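Local coordinates for putative polysaccharide biosynthesis protein with aminopeptidase-like domain (Clostridium acetobutylicum, PDB 3K9T) that binds one zinc ion per subunit in an aminopeptidase-like domain and probably acts in the biosynthesis of modified polysaccharides, with no peptidase activity expected, at residues E3-Y8 against E348-I353; W71-A76 against V156-S161; S192-N197 against D329-M334; R264-D269 against G306-V311. One frame throughout, in Å; residues are numbered along the deposited sequence. Where two conformers were deposited one is given.

Contact 1: E3-Y8 against E348-I353; sequences EEINKY and EVIYTI
Glu3 and Tyr351 meet through their polar ends, the carboxylate standing almost perpendicular to the phenol ring, with 86° between the two planes. Glu3 OE2 lies at the edge of that ring, near its plane, and accepts a very short hydrogen bond from Tyr351 OH (2.5 Å). Glu3 sets out from the backbone away from helix 336-355, but its chain bends at chi2 (-54°) and the carboxylate comes back to the tyrosine. Tyr351, with CG anti to its backbone N, leaves its helix toward the N-terminal segment. Lower down the ring, Ile5 CG2 packs obliquely against Tyr351 CD2 at 3.8 Å, while Ile5 CD1 lies 4.4 Å from Ile350 CG2, a looser apolar touch. Asn6 is turned with its amide 40° from the ring plane, and its OD1 approaches Tyr351 CE2 at 4.0 Å. The same residue steadies Glu3 from within the segment: Asn6 ND2 donates to Glu3 OE1 (2.9 Å), reaching that oxygen on its anti side and somewhat out of the carboxylate plane.

The contact joins the N-terminal helix 5-10 of the aminopeptidase-like region to helix 336-355, and helix 416-428 of the permutated winged helix-turn-helix domain completes it. From that domain Lys420 forms a salt bridge with Glu3 OE2, Tyr421 bonds to Glu3 OE1, and Arg417 bonds to Asn6 OD1 and makes a cation-pi contact with Tyr351. With a cationic lysine and the phenol hydroxyl both at OE2, the Glu3 carboxylate is probably held in its anionic form.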
loop_
_atom_site.group_PDB
_atom_site.type_symbol
_atom_site.label_atom_id
_atom_site.label_comp_id
_atom_site.label_asym_id
_atom_site.label_seq_id
_atom_site.Cartn_x
_atom_site.Cartn_y
_atom_site.Cartn_z
ATOM N N GLU A 3 24.033 -26.831 -5.872
ATOM C CA GLU A 3 23.184 -27.659 -6.713
ATOM C C GLU A 3 23.160 -29.097 -6.159
ATOM O O GLU A 3 22.207 -29.848 -6.398
ATOM C CB GLU A 3 23.601 -27.608 -8.196
ATOM C CG GLU A 3 23.365 -26.260 -8.894
ATOM C CD GLU A 3 21.914 -25.706 -8.810
ATOM O OE1 GLU A 3 20.964 -26.462 -9.047
ATOM O OE2 GLU A 3 21.716 -24.493 -8.532
ATOM N N GLU A 4 24.179 -29.458 -5.384
ATOM C CA GLU A 4 24.182 -30.746 -4.690
ATOM C C GLU A 4 23.020 -30.957 -3.706
ATOM O O GLU A 4 22.715 -32.092 -3.367
ATOM C CB GLU A 4 25.513 -30.971 -3.984
ATOM C CG GLU A 4 26.660 -31.268 -4.966
ATOM C CD GLU A 4 27.851 -31.871 -4.275
ATOM O OE1 GLU A 4 27.993 -31.644 -3.048
ATOM O OE2 GLU A 4 28.646 -32.574 -4.948
ATOM N N ILE A 5 22.378 -29.880 -3.261
ATOM C CA ILE A 5 21.190 -29.996 -2.432
ATOM C C ILE A 5 20.019 -30.612 -3.225
ATOM O O ILE A 5 19.098 -31.177 -2.634
ATOM C CB ILE A 5 20.752 -28.610 -1.851
ATOM C CG1 ILE A 5 20.263 -28.741 -0.406
ATOM C CG2 ILE A 5 19.701 -27.981 -2.712
ATOM C CD1 ILE A 5 20.037 -27.408 0.313
ATOM N N ASN A 6 20.042 -30.500 -4.552
ATOM C CA ASN A 6 18.913 -30.955 -5.359
ATOM C C ASN A 6 18.576 -32.433 -5.140
ATOM O O ASN A 6 17.421 -32.800 -5.122
ATOM C CB ASN A 6 19.143 -30.690 -6.846
ATOM C CG ASN A 6 19.312 -29.206 -7.188
ATOM O OD1 ASN A 6 19.165 -28.308 -6.355
ATOM N ND2 ASN A 6 19.647 -28.952 -8.439
ATOM N N LYS A 7 19.583 -33.272 -4.946
ATOM C CA LYS A 7 19.348 -34.704 -4.798
ATOM C C LYS A 7 18.651 -34.964 -3.476
ATOM O O LYS A 7 17.848 -35.893 -3.400
ATOM C CB LYS A 7 20.652 -35.538 -4.945
ATOM C CG LYS A 7 21.773 -35.135 -3.966
ATOM C CD LYS A 7 23.160 -35.829 -4.188
ATOM C CE LYS A 7 24.366 -35.009 -3.542
ATOM N NZ LYS A 7 25.075 -34.028 -4.484
ATOM N N TYR A 8 18.961 -34.156 -2.451
ATOM C CA TYR A 8 18.297 -34.277 -1.160
ATOM C C TYR A 8 16.820 -33.868 -1.266
ATOM O O TYR A 8 15.944 -34.531 -0.697
ATOM C CB TYR A 8 19.000 -33.445 -0.081
ATOM C CG TYR A 8 20.389 -33.955 0.253
ATOM C CD1 TYR A 8 20.584 -35.013 1.131
ATOM C CD2 TYR A 8 21.501 -33.378 -0.306
ATOM C CE1 TYR A 8 21.865 -35.482 1.412
ATOM C CE2 TYR A 8 22.763 -33.832 -0.036
ATOM C CZ TYR A 8 22.948 -34.886 0.812
ATOM O OH TYR A 8 24.238 -35.297 1.062
ATOM N N GLU A 348 14.868 -25.761 0.409
ATOM C CA GLU A 348 14.687 -24.775 -0.673
ATOM C C GLU A 348 14.960 -23.371 -0.153
ATOM O O GLU A 348 15.521 -22.509 -0.857
ATOM C CB GLU A 348 13.266 -24.841 -1.243
ATOM C CG GLU A 348 13.090 -24.075 -2.572
ATOM C CD GLU A 348 13.993 -24.594 -3.656
ATOM O OE1 GLU A 348 14.207 -25.826 -3.695
ATOM O OE2 GLU A 348 14.495 -23.782 -4.472
ATOM N N VAL A 349 14.521 -23.136 1.081
ATOM C CA VAL A 349 14.838 -21.903 1.750
ATOM C C VAL A 349 16.357 -21.737 1.817
ATOM O O VAL A 349 16.857 -20.669 1.447
ATOM C CB VAL A 349 14.179 -21.816 3.119
ATOM C CG1 VAL A 349 14.803 -20.706 3.971
ATOM C CG2 VAL A 349 12.697 -21.606 2.927
ATOM N N ILE A 350 17.065 -22.796 2.239
ATOM C CA ILE A 350 18.518 -22.761 2.434
ATOM C C ILE A 350 19.210 -22.588 1.101
ATOM O O ILE A 350 20.119 -21.774 0.988
ATOM C CB ILE A 350 19.058 -23.993 3.207
ATOM C CG1 ILE A 350 18.630 -23.913 4.687
ATOM C CG2 ILE A 350 20.570 -24.066 3.090
ATOM C CD1 ILE A 350 18.858 -25.199 5.565
ATOM N N TYR A 351 18.760 -23.323 0.088
ATOM C CA TYR A 351 19.246 -23.108 -1.282
ATOM C C TYR A 351 19.085 -21.630 -1.682
ATOM O O TYR A 351 19.979 -21.064 -2.277
ATOM C CB TYR A 351 18.487 -24.000 -2.277
ATOM C CG TYR A 351 18.827 -23.773 -3.746
ATOM C CD1 TYR A 351 18.254 -22.720 -4.478
ATOM C CD2 TYR A 351 19.701 -24.618 -4.409
ATOM C CE1 TYR A 351 18.565 -22.529 -5.816
ATOM C CE2 TYR A 351 20.013 -24.437 -5.767
ATOM C CZ TYR A 351 19.438 -23.400 -6.462
ATOM O OH TYR A 351 19.753 -23.213 -7.786
ATOM N N THR A 352 17.963 -21.002 -1.340
ATOM C CA THR A 352 17.736 -19.590 -1.716
ATOM C C THR A 352 18.691 -18.648 -0.951
ATOM O O THR A 352 19.290 -17.725 -1.515
ATOM C CB THR A 352 16.248 -19.194 -1.525
ATOM O OG1 THR A 352 15.408 -20.139 -2.205
ATOM C CG2 THR A 352 15.973 -17.806 -2.075
ATOM N N ILE A 353 18.832 -18.896 0.338
ATOM C CA ILE A 353 19.728 -18.120 1.173
ATOM C C ILE A 353 21.120 -18.143 0.581
ATOM O O ILE A 353 21.760 -17.115 0.460
ATOM C CB ILE A 353 19.806 -18.704 2.597
ATOM C CG1 ILE A 353 18.517 -18.447 3.357
ATOM C CG2 ILE A 353 21.015 -18.132 3.382
ATOM C CD1 ILE A 353 18.425 -19.321 4.614
#

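Contact 2: W71-A76 against V156-S161; sequences WNIKDA and VVIDSS
Lys74 and Asp75 both face Asp159 in a classic beta bulge, where segment 71-76 pairs antiparallel with strand 156-161 in the four-stranded sheet of the insert region. Backbone hydrogen bonds set the register. Asn72 and Ser161 form a hydrogen-bonded pair, with Asn72 N to Ser161 O at 3.0 Å and Ser161 N returning to Asn72 O. At the bulge Asp159 is gripped twice: Lys74 N donates to Asp159 O almost straight on (C=O...N angle 175°), and Asp159 N donates to Asp75 O at 2.7 Å. The shift of one residue carries the pairing from Ile73-Ser160 to Asp75-Asp159 and on to Ala76-Ile158, the first and last being non-hydrogen-bonded pairs.

Apolar contacts gather on the face bearing Ile73, Ala76 and Ile158. Ile73 CD1 meets Ile158 CG2 obliquely at 4.1 Å, and Ala76 CB approaches Ile158 CG1. Loop residues and Phe139 of strand 139-140 also pack on this side. Trp71 brings NE1 to 3.7 Å from Ser160 CB. Trp71 NE1 and Ser160 OG both bond to Ser100 O, and the indole stacks on Tyr99.

Asn72, Asp75, Asp159 and Ser161 lie on the other face. Lys74, at the corner, crosses the Asp159 side chain obliquely, Lys74 CD 3.5 Å from Asp159 OD2, while the ammonium remains beyond salt-bridge distance of that acid. Asn72 OD1 is bonded to Asn36 N. Two waters link the segments through Ser161 OG: one accepts from Asn72 ND2, and the other, only weakly bonded to Ser161 OG, accepts from Lys74 NZ at 2.7 Å.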
loop_
_atom_site.group_PDB
_atom_site.type_symbol
_atom_site.label_atom_id
_atom_site.label_comp_id
_atom_site.label_asym_id
_atom_site.label_seq_id
_atom_site.Cartn_x
_atom_site.Cartn_y
_atom_site.Cartn_z
ATOM N N TRP A 71 14.720 -31.800 37.240
ATOM C CA TRP A 71 13.610 -32.718 37.528
ATOM C C TRP A 71 13.838 -34.051 36.831
ATOM O O TRP A 71 14.289 -34.089 35.668
ATOM C CB TRP A 71 12.280 -32.118 37.044
ATOM C CG TRP A 71 11.066 -32.930 37.369
ATOM C CD1 TRP A 71 10.549 -33.158 38.614
ATOM C CD2 TRP A 71 10.215 -33.623 36.454
ATOM N NE1 TRP A 71 9.430 -33.949 38.529
ATOM C CE2 TRP A 71 9.203 -34.247 37.212
ATOM C CE3 TRP A 71 10.203 -33.776 35.064
ATOM C CZ2 TRP A 71 8.192 -35.010 36.626
ATOM C CZ3 TRP A 71 9.182 -34.523 34.479
ATOM C CH2 TRP A 71 8.191 -35.126 35.260
ATOM N N ASN A 72 13.506 -35.135 37.540
ATOM C CA ASN A 72 13.584 -36.491 36.996
ATOM C C ASN A 72 12.437 -37.344 37.492
ATOM O O ASN A 72 11.868 -37.038 38.532
ATOM C CB ASN A 72 14.908 -37.134 37.348
ATOM C CG ASN A 72 16.009 -36.664 36.442
ATOM O OD1 ASN A 72 16.049 -37.030 35.250
ATOM N ND2 ASN A 72 16.898 -35.816 36.975
ATOM N N ILE A 73 12.098 -38.407 36.762
ATOM C CA ILE A 73 10.972 -39.243 37.157
ATOM C C ILE A 73 11.240 -40.687 36.770
ATOM O O ILE A 73 11.663 -40.948 35.656
ATOM C CB ILE A 73 9.623 -38.687 36.559
ATOM C CG1 ILE A 73 8.402 -39.520 36.991
ATOM C CG2 ILE A 73 9.685 -38.581 35.032
ATOM C CD1 ILE A 73 7.070 -38.732 36.967
ATOM N N LYS A 74 11.028 -41.601 37.729
ATOM C CA LYS A 74 11.145 -43.050 37.545
ATOM C C LYS A 74 9.767 -43.689 37.281
ATOM O O LYS A 74 9.596 -44.509 36.385
ATOM C CB LYS A 74 11.760 -43.695 38.794
ATOM C CG LYS A 74 13.226 -43.342 39.021
ATOM C CD LYS A 74 13.745 -43.824 40.388
ATOM C CE LYS A 74 14.982 -43.006 40.832
ATOM N NZ LYS A 74 14.690 -41.547 41.110
ATOM N N ASP A 75 8.770 -43.326 38.063
ATOM C CA ASP A 75 7.468 -43.951 37.903
ATOM C C ASP A 75 6.447 -43.048 38.536
ATOM O O ASP A 75 6.798 -42.171 39.331
ATOM C CB ASP A 75 7.470 -45.328 38.600
ATOM C CG ASP A 75 6.393 -46.300 38.078
ATOM O OD1 ASP A 75 5.679 -46.007 37.108
ATOM O OD2 ASP A 75 6.285 -47.402 38.653
ATOM N N ALA A 76 5.194 -43.246 38.144
ATOM C CA ALA A 76 4.066 -42.542 38.728
ATOM C C ALA A 76 2.833 -43.387 38.471
ATOM O O ALA A 76 2.722 -44.021 37.411
ATOM C CB ALA A 76 3.908 -41.186 38.124
ATOM N N VAL A 156 -1.356 -43.279 45.748
ATOM C CA VAL A 156 -0.911 -42.256 44.827
ATOM C C VAL A 156 0.595 -42.134 44.933
ATOM O O VAL A 156 1.121 -41.727 45.969
ATOM C CB VAL A 156 -1.552 -40.912 45.159
ATOM C CG1 VAL A 156 -1.095 -39.826 44.159
ATOM C CG2 VAL A 156 -3.080 -41.061 45.181
ATOM N N VAL A 157 1.274 -42.488 43.847
ATOM C CA VAL A 157 2.718 -42.486 43.791
ATOM C C VAL A 157 3.227 -41.673 42.598
ATOM O O VAL A 157 2.848 -41.935 41.455
ATOM C CB VAL A 157 3.264 -43.937 43.634
ATOM C CG1 VAL A 157 4.765 -43.916 43.441
ATOM C CG2 VAL A 157 2.890 -44.789 44.819
ATOM N N ILE A 158 4.039 -40.663 42.886
ATOM C CA ILE A 158 4.860 -39.998 41.883
ATOM C C ILE A 158 6.299 -40.104 42.404
ATOM O O ILE A 158 6.682 -39.385 43.331
ATOM C CB ILE A 158 4.519 -38.502 41.660
ATOM C CG1 ILE A 158 3.086 -38.318 41.159
ATOM C CG2 ILE A 158 5.494 -37.897 40.662
ATOM C CD1 ILE A 158 2.609 -36.828 41.151
ATOM N N ASP A 159 7.076 -41.006 41.806
ATOM C CA ASP A 159 8.466 -41.238 42.177
ATOM C C ASP A 159 9.355 -40.337 41.340
ATOM O O ASP A 159 9.895 -40.756 40.309
ATOM C CB ASP A 159 8.843 -42.715 41.960
ATOM C CG ASP A 159 10.223 -43.055 42.490
ATOM O OD1 ASP A 159 10.809 -42.203 43.198
ATOM O OD2 ASP A 159 10.716 -44.171 42.190
ATOM N N SER A 160 9.511 -39.099 41.807
ATOM C CA SER A 160 10.268 -38.076 41.092
ATOM C C SER A 160 11.314 -37.448 41.988
ATOM O O SER A 160 11.356 -37.736 43.180
ATOM C CB SER A 160 9.301 -36.979 40.594
ATOM O OG SER A 160 8.560 -36.413 41.660
ATOM N N SER A 161 12.170 -36.605 41.409
ATOM C CA SER A 161 13.111 -35.805 42.197
ATOM C C SER A 161 13.211 -34.425 41.618
ATOM O O SER A 161 13.116 -34.262 40.410
ATOM C CB SER A 161 14.517 -36.422 42.241
ATOM O OG SER A 161 15.068 -36.519 40.945
HETATM O O HOH W 1 16.139 -34.563 39.817
HETATM O O HOH W 2 13.576 -39.356 40.042
#

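Contact 3: S192-N197 against D329-M334; sequences SMCNDN and DNLCYM. With ZN (zinc ion), chain B.
Asp329 has CG anti to its backbone N (chi1 -172°), which sets it toward residues 194-196, and its carboxylate meets the amides of the weakly bonded turn that leads into helix 194-211. Cys194 has SG anti to its carbonyl carbon (chi1 -67°), which lays the sulfur against the backbone of the 329-334 loop, 3.3 Å from Asn330 C. The two oxygens of Asp329 divide their work. OD1 accepts from Asn195 N (2.7 Å) and OD2 from Asp196 N (2.9 Å), each on its syn lone pair, and the second bond is nearly straight. Asp329 O adds a third link by accepting from Cys194 N, the donor standing above the carbonyl plane. Water 3 donates to Asp329 OD2 as well, at 2.6 Å.

Both segments belong to the zinc-bearing aminopeptidase-like domain, related to the zinc exopeptidases. Asp196 OD2 binds the zinc ion at 1.9 Å, with His190 and His325 as the other protein ligands, while Tyr187 OH bonds to Asp196 OD1. Asp329 is therefore a second-shell residue: it holds the main-chain N of a metal ligand and probably adds negative charge near it.

Beyond the carboxylate the packing is largely apolar. Met334, a selenomethionine bent at chi2 and chi3, reaches in with CG 3.5 Å from Cys194 CB and CE beside Asn195 N. Asn195 CB meets the Tyr333 ring at its edge, 3.6 Å from CE2, with the amide and ring planes 87° apart; its amide bonds to Gly255 N and Asp256 OD1. Leu331 CD2 touches Cys194 SG.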
loop_
_atom_site.group_PDB
_atom_site.type_symbol
_atom_site.label_atom_id
_atom_site.label_comp_id
_atom_site.label_asym_id
_atom_site.label_seq_id
_atom_site.Cartn_x
_atom_site.Cartn_y
_atom_site.Cartn_z
ATOM N N SER A 192 6.008 -36.965 25.356
ATOM C CA SER A 192 5.423 -37.813 24.276
ATOM C C SER A 192 4.288 -37.145 23.489
ATOM O O SER A 192 3.117 -37.520 23.600
ATOM C CB SER A 192 4.934 -39.164 24.829
ATOM O OG SER A 192 5.983 -39.880 25.448
HETATM N N MSE A 193 4.659 -36.127 22.721
HETATM C CA MSE A 193 3.783 -35.468 21.759
HETATM C C MSE A 193 4.631 -35.268 20.494
HETATM O O MSE A 193 5.836 -34.976 20.579
HETATM C CB MSE A 193 3.247 -34.143 22.295
HETATM C CG MSE A 193 2.307 -34.290 23.521
HETATM SE SE MSE A 193 2.100 -32.592 24.346
HETATM C CE MSE A 193 3.861 -32.460 25.229
ATOM N N CYS A 194 3.994 -35.434 19.338
ATOM C CA CYS A 194 4.681 -35.467 18.074
ATOM C C CYS A 194 4.834 -34.121 17.337
ATOM O O CYS A 194 5.945 -33.691 17.139
ATOM C CB CYS A 194 4.014 -36.519 17.184
ATOM S SG CYS A 194 4.255 -38.207 17.823
ATOM N N ASN A 195 3.751 -33.463 16.932
ATOM C CA ASN A 195 3.865 -32.205 16.207
ATOM C C ASN A 195 4.553 -31.143 17.074
ATOM O O ASN A 195 5.507 -30.456 16.643
ATOM C CB ASN A 195 2.504 -31.716 15.684
ATOM C CG ASN A 195 2.618 -31.012 14.287
ATOM O OD1 ASN A 195 3.508 -31.325 13.503
ATOM N ND2 ASN A 195 1.706 -30.085 13.992
ATOM N N ASP A 196 4.121 -31.060 18.326
ATOM C CA ASP A 196 4.719 -30.154 19.308
ATOM C C ASP A 196 5.369 -31.004 20.437
ATOM O O ASP A 196 4.660 -31.378 21.363
ATOM C CB ASP A 196 3.613 -29.232 19.839
ATOM C CG ASP A 196 4.095 -28.304 20.922
ATOM O OD1 ASP A 196 5.297 -27.989 20.912
ATOM O OD2 ASP A 196 3.289 -27.900 21.798
ATOM N N ASN A 197 6.678 -31.340 20.382
ATOM C CA ASN A 197 7.615 -30.914 19.318
ATOM C C ASN A 197 8.716 -31.898 18.932
ATOM O O ASN A 197 9.891 -31.495 18.798
ATOM C CB ASN A 197 8.293 -29.564 19.647
ATOM C CG ASN A 197 9.160 -29.045 18.495
ATOM O OD1 ASN A 197 8.813 -29.191 17.317
ATOM N ND2 ASN A 197 10.311 -28.456 18.833
ATOM N N ASP A 329 -1.978 -35.527 19.892
ATOM C CA ASP A 329 -0.761 -35.232 19.151
ATOM C C ASP A 329 0.210 -36.427 19.269
ATOM O O ASP A 329 1.287 -36.340 19.894
ATOM C CB ASP A 329 -0.105 -33.960 19.697
ATOM C CG ASP A 329 1.077 -33.490 18.844
ATOM O OD1 ASP A 329 1.297 -34.092 17.774
ATOM O OD2 ASP A 329 1.776 -32.523 19.238
ATOM N N ASN A 330 -0.182 -37.518 18.625
ATOM C CA ASN A 330 0.521 -38.770 18.682
ATOM C C ASN A 330 1.136 -39.174 17.342
ATOM O O ASN A 330 1.080 -38.430 16.380
ATOM C CB ASN A 330 -0.471 -39.828 19.154
ATOM C CG ASN A 330 -1.648 -40.000 18.233
ATOM O OD1 ASN A 330 -1.558 -39.843 17.020
ATOM N ND2 ASN A 330 -2.777 -40.351 18.815
ATOM N N LEU A 331 1.677 -40.387 17.269
ATOM C CA LEU A 331 2.388 -40.834 16.072
ATOM C C LEU A 331 1.544 -40.807 14.787
ATOM O O LEU A 331 1.999 -40.366 13.707
ATOM C CB LEU A 331 3.011 -42.210 16.346
ATOM C CG LEU A 331 4.199 -42.173 17.326
ATOM C CD1 LEU A 331 4.597 -43.583 17.746
ATOM C CD2 LEU A 331 5.435 -41.380 16.716
ATOM N N CYS A 332 0.299 -41.240 14.910
ATOM C CA CYS A 332 -0.620 -41.251 13.769
ATOM C C CYS A 332 -0.990 -39.853 13.302
ATOM O O CYS A 332 -1.522 -39.688 12.222
ATOM C CB CYS A 332 -1.863 -42.084 14.062
ATOM S SG CYS A 332 -1.609 -43.803 13.564
ATOM N N TYR A 333 -0.672 -38.843 14.105
ATOM C CA TYR A 333 -0.898 -37.449 13.705
ATOM C C TYR A 333 0.229 -36.933 12.793
ATOM O O TYR A 333 0.022 -36.002 12.011
ATOM C CB TYR A 333 -1.117 -36.548 14.945
ATOM C CG TYR A 333 -1.396 -35.105 14.634
ATOM C CD1 TYR A 333 -2.475 -34.729 13.835
ATOM C CD2 TYR A 333 -0.547 -34.096 15.107
ATOM C CE1 TYR A 333 -2.711 -33.357 13.524
ATOM C CE2 TYR A 333 -0.784 -32.752 14.818
ATOM C CZ TYR A 333 -1.871 -32.392 14.037
ATOM O OH TYR A 333 -2.092 -31.072 13.743
HETATM N N MSE A 334 1.407 -37.536 12.914
HETATM C CA MSE A 334 2.504 -37.310 11.985
HETATM C C MSE A 334 2.110 -37.881 10.590
HETATM O O MSE A 334 1.507 -38.936 10.474
HETATM C CB MSE A 334 3.765 -38.022 12.478
HETATM C CG MSE A 334 4.318 -37.540 13.811
HETATM SE SE MSE A 334 4.763 -35.658 13.590
HETATM C CE MSE A 334 3.101 -34.716 14.034
HETATM ZN ZN ZN B . 3.816 -26.886 23.368
HETATM O O HOH W 3 1.205 -31.423 21.527
#

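Contact 4: R264-D269 against G306-V311; sequences RTKFGD and GINLSV. Unlike the reference sequence in segment 306-311: Ser310 (reference Pro).
Thr265 lies beside the backbone of Val311, their CA atoms 5.1 Å apart, where the type I turn from Thr265 to Gly268 runs beside the irregular loop 306-311. The two loops adjoin neighbouring strands of the eight-stranded mixed sheet, the first following strand 260-263 and the second leading into strand 311-315, which run antiparallel. Thr265 sends its methyl toward the Val311 backbone, CG2 3.5 Å from Val311 N. Its hydroxyl, between the backbone N and the carbonyl carbon (chi1 73°), turns back over the bend, accepting weakly from Phe267 N and Gly268 N and bonding to Asp273 at the start of helix 271-282.

Phe267 presents the rim of its ring to the second segment. Asn308 O lies at the edge, in plane, 3.6 Å from CZ, while Ser310 OG approaches CE2 obliquely. One face of the ring is covered by its neighbour Lys266, whose CG stands over the centre. The lysine chain crosses Asn308 at about a right angle, with CE 3.2 Å from Asn308 OD1.

Polar links across the contact run through water. Water 4 donates to Arg264 O and Val311 O; water 5 accepts from Lys266 N and Val311 N and donates to Leu309 O at 3.1 Å.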
loop_
_atom_site.group_PDB
_atom_site.type_symbol
_atom_site.label_atom_id
_atom_site.label_comp_id
_atom_site.label_asym_id
_atom_site.label_seq_id
_atom_site.Cartn_x
_atom_site.Cartn_y
_atom_site.Cartn_z
ATOM N N ARG A 264 6.427 -14.403 10.401
ATOM C CA ARG A 264 7.499 -13.497 10.109
ATOM C C ARG A 264 8.312 -13.047 11.310
ATOM O O ARG A 264 7.851 -13.051 12.448
ATOM C CB ARG A 264 6.926 -12.250 9.482
ATOM C CG ARG A 264 6.342 -12.494 8.152
ATOM C CD ARG A 264 5.745 -11.240 7.729
ATOM N NE ARG A 264 5.450 -11.270 6.322
ATOM C CZ ARG A 264 4.399 -10.676 5.782
ATOM N NH1 ARG A 264 3.514 -10.038 6.536
ATOM N NH2 ARG A 264 4.220 -10.741 4.482
ATOM N N THR A 265 9.510 -12.582 11.001
ATOM C CA THR A 265 10.332 -11.869 11.958
ATOM C C THR A 265 9.609 -10.605 12.394
ATOM O O THR A 265 8.696 -10.140 11.706
ATOM C CB THR A 265 11.683 -11.429 11.328
ATOM O OG1 THR A 265 11.488 -10.324 10.400
ATOM C CG2 THR A 265 12.341 -12.605 10.647
ATOM N N LYS A 266 10.063 -10.021 13.506
ATOM C CA LYS A 266 9.467 -8.801 14.015
ATOM C C LYS A 266 9.558 -7.678 12.974
ATOM O O LYS A 266 8.731 -6.791 12.979
ATOM C CB LYS A 266 10.089 -8.366 15.358
ATOM C CG LYS A 266 11.491 -7.718 15.247
ATOM C CD LYS A 266 12.092 -7.215 16.583
ATOM C CE LYS A 266 11.941 -5.678 16.889
ATOM N NZ LYS A 266 12.147 -5.457 18.412
ATOM N N PHE A 267 10.547 -7.726 12.084
ATOM C CA PHE A 267 10.725 -6.685 11.060
ATOM C C PHE A 267 9.784 -6.865 9.871
ATOM O O PHE A 267 9.620 -5.950 9.074
ATOM C CB PHE A 267 12.154 -6.634 10.526
ATOM C CG PHE A 267 13.190 -6.625 11.578
ATOM C CD1 PHE A 267 13.442 -5.471 12.312
ATOM C CD2 PHE A 267 13.936 -7.768 11.837
ATOM C CE1 PHE A 267 14.416 -5.450 13.303
ATOM C CE2 PHE A 267 14.916 -7.769 12.845
ATOM C CZ PHE A 267 15.156 -6.604 13.575
ATOM N N GLY A 268 9.219 -8.046 9.709
ATOM C CA GLY A 268 8.272 -8.289 8.605
ATOM C C GLY A 268 8.821 -8.407 7.205
ATOM O O GLY A 268 8.334 -9.189 6.426
ATOM N N ASP A 269 9.847 -7.635 6.862
ATOM C CA ASP A 269 10.405 -7.704 5.510
ATOM C C ASP A 269 11.914 -7.964 5.478
ATOM O O ASP A 269 12.582 -7.560 4.514
ATOM C CB ASP A 269 10.035 -6.419 4.737
ATOM C CG ASP A 269 10.582 -5.171 5.380
ATOM O OD1 ASP A 269 11.144 -5.228 6.523
ATOM O OD2 ASP A 269 10.446 -4.113 4.717
ATOM N N GLY A 306 16.601 -6.183 23.022
ATOM C CA GLY A 306 18.009 -6.224 23.353
ATOM C C GLY A 306 18.774 -7.289 22.585
ATOM O O GLY A 306 19.965 -7.330 22.679
ATOM N N ILE A 307 18.084 -8.137 21.826
ATOM C CA ILE A 307 18.713 -9.220 21.042
ATOM C C ILE A 307 18.514 -8.859 19.584
ATOM O O ILE A 307 19.480 -8.661 18.866
ATOM C CB ILE A 307 18.091 -10.619 21.388
ATOM C CG1 ILE A 307 18.257 -10.914 22.892
ATOM C CG2 ILE A 307 18.681 -11.706 20.514
ATOM C CD1 ILE A 307 19.672 -10.947 23.416
ATOM N N ASN A 308 17.243 -8.813 19.159
ATOM C CA ASN A 308 16.829 -8.111 17.958
ATOM C C ASN A 308 17.371 -8.690 16.665
ATOM O O ASN A 308 17.717 -7.956 15.719
ATOM C CB ASN A 308 17.178 -6.623 18.086
ATOM C CG ASN A 308 16.321 -5.742 17.196
ATOM O OD1 ASN A 308 15.093 -5.857 17.158
ATOM N ND2 ASN A 308 16.964 -4.853 16.477
ATOM N N LEU A 309 17.346 -10.023 16.619
ATOM C CA LEU A 309 17.758 -10.776 15.436
ATOM C C LEU A 309 16.548 -11.023 14.528
ATOM O O LEU A 309 15.424 -10.843 14.975
ATOM C CB LEU A 309 18.350 -12.121 15.835
ATOM C CG LEU A 309 19.486 -12.126 16.841
ATOM C CD1 LEU A 309 19.673 -13.582 17.353
ATOM C CD2 LEU A 309 20.743 -11.541 16.182
ATOM N N SER A 310 16.794 -11.430 13.271
ATOM C CA SER A 310 15.720 -11.721 12.343
ATOM C C SER A 310 15.436 -13.199 12.352
ATOM O O SER A 310 16.033 -13.954 11.598
ATOM C CB SER A 310 16.063 -11.272 10.911
ATOM O OG SER A 310 16.669 -10.021 10.983
ATOM N N VAL A 311 14.518 -13.599 13.200
ATOM C CA VAL A 311 14.150 -14.998 13.312
ATOM C C VAL A 311 12.629 -15.161 13.083
ATOM O O VAL A 311 11.798 -14.546 13.768
ATOM C CB VAL A 311 14.587 -15.569 14.696
ATOM C CG1 VAL A 311 14.114 -17.022 14.869
ATOM C CG2 VAL A 311 16.057 -15.426 14.848
HETATM O O HOH W 4 8.950 -14.831 14.322
HETATM O O HOH W 5 12.461 -11.480 14.480
#

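Overall arrangement
Contact 1 closes the longest of the four loops, its segments 340 residues apart, and the other three lie nested within it. Contact 3 alone carries a zinc ligand. Contact 2, in the insert, is its nearest neighbour by centres, about 23 Å away, and Trp71 comes within about 11 Å of the zinc ligand His190, side chain to side chain. Contacts 1 and 4 lie away from the metal, their centres about 27 Å and about 29 Å from that of contact 3, yet only about 9 Å from each other at their nearest atoms. Helix 271-282 packs against both. Helix 194-211 similarly runs from the metal site in contact 3 to Ile350 in contact 1.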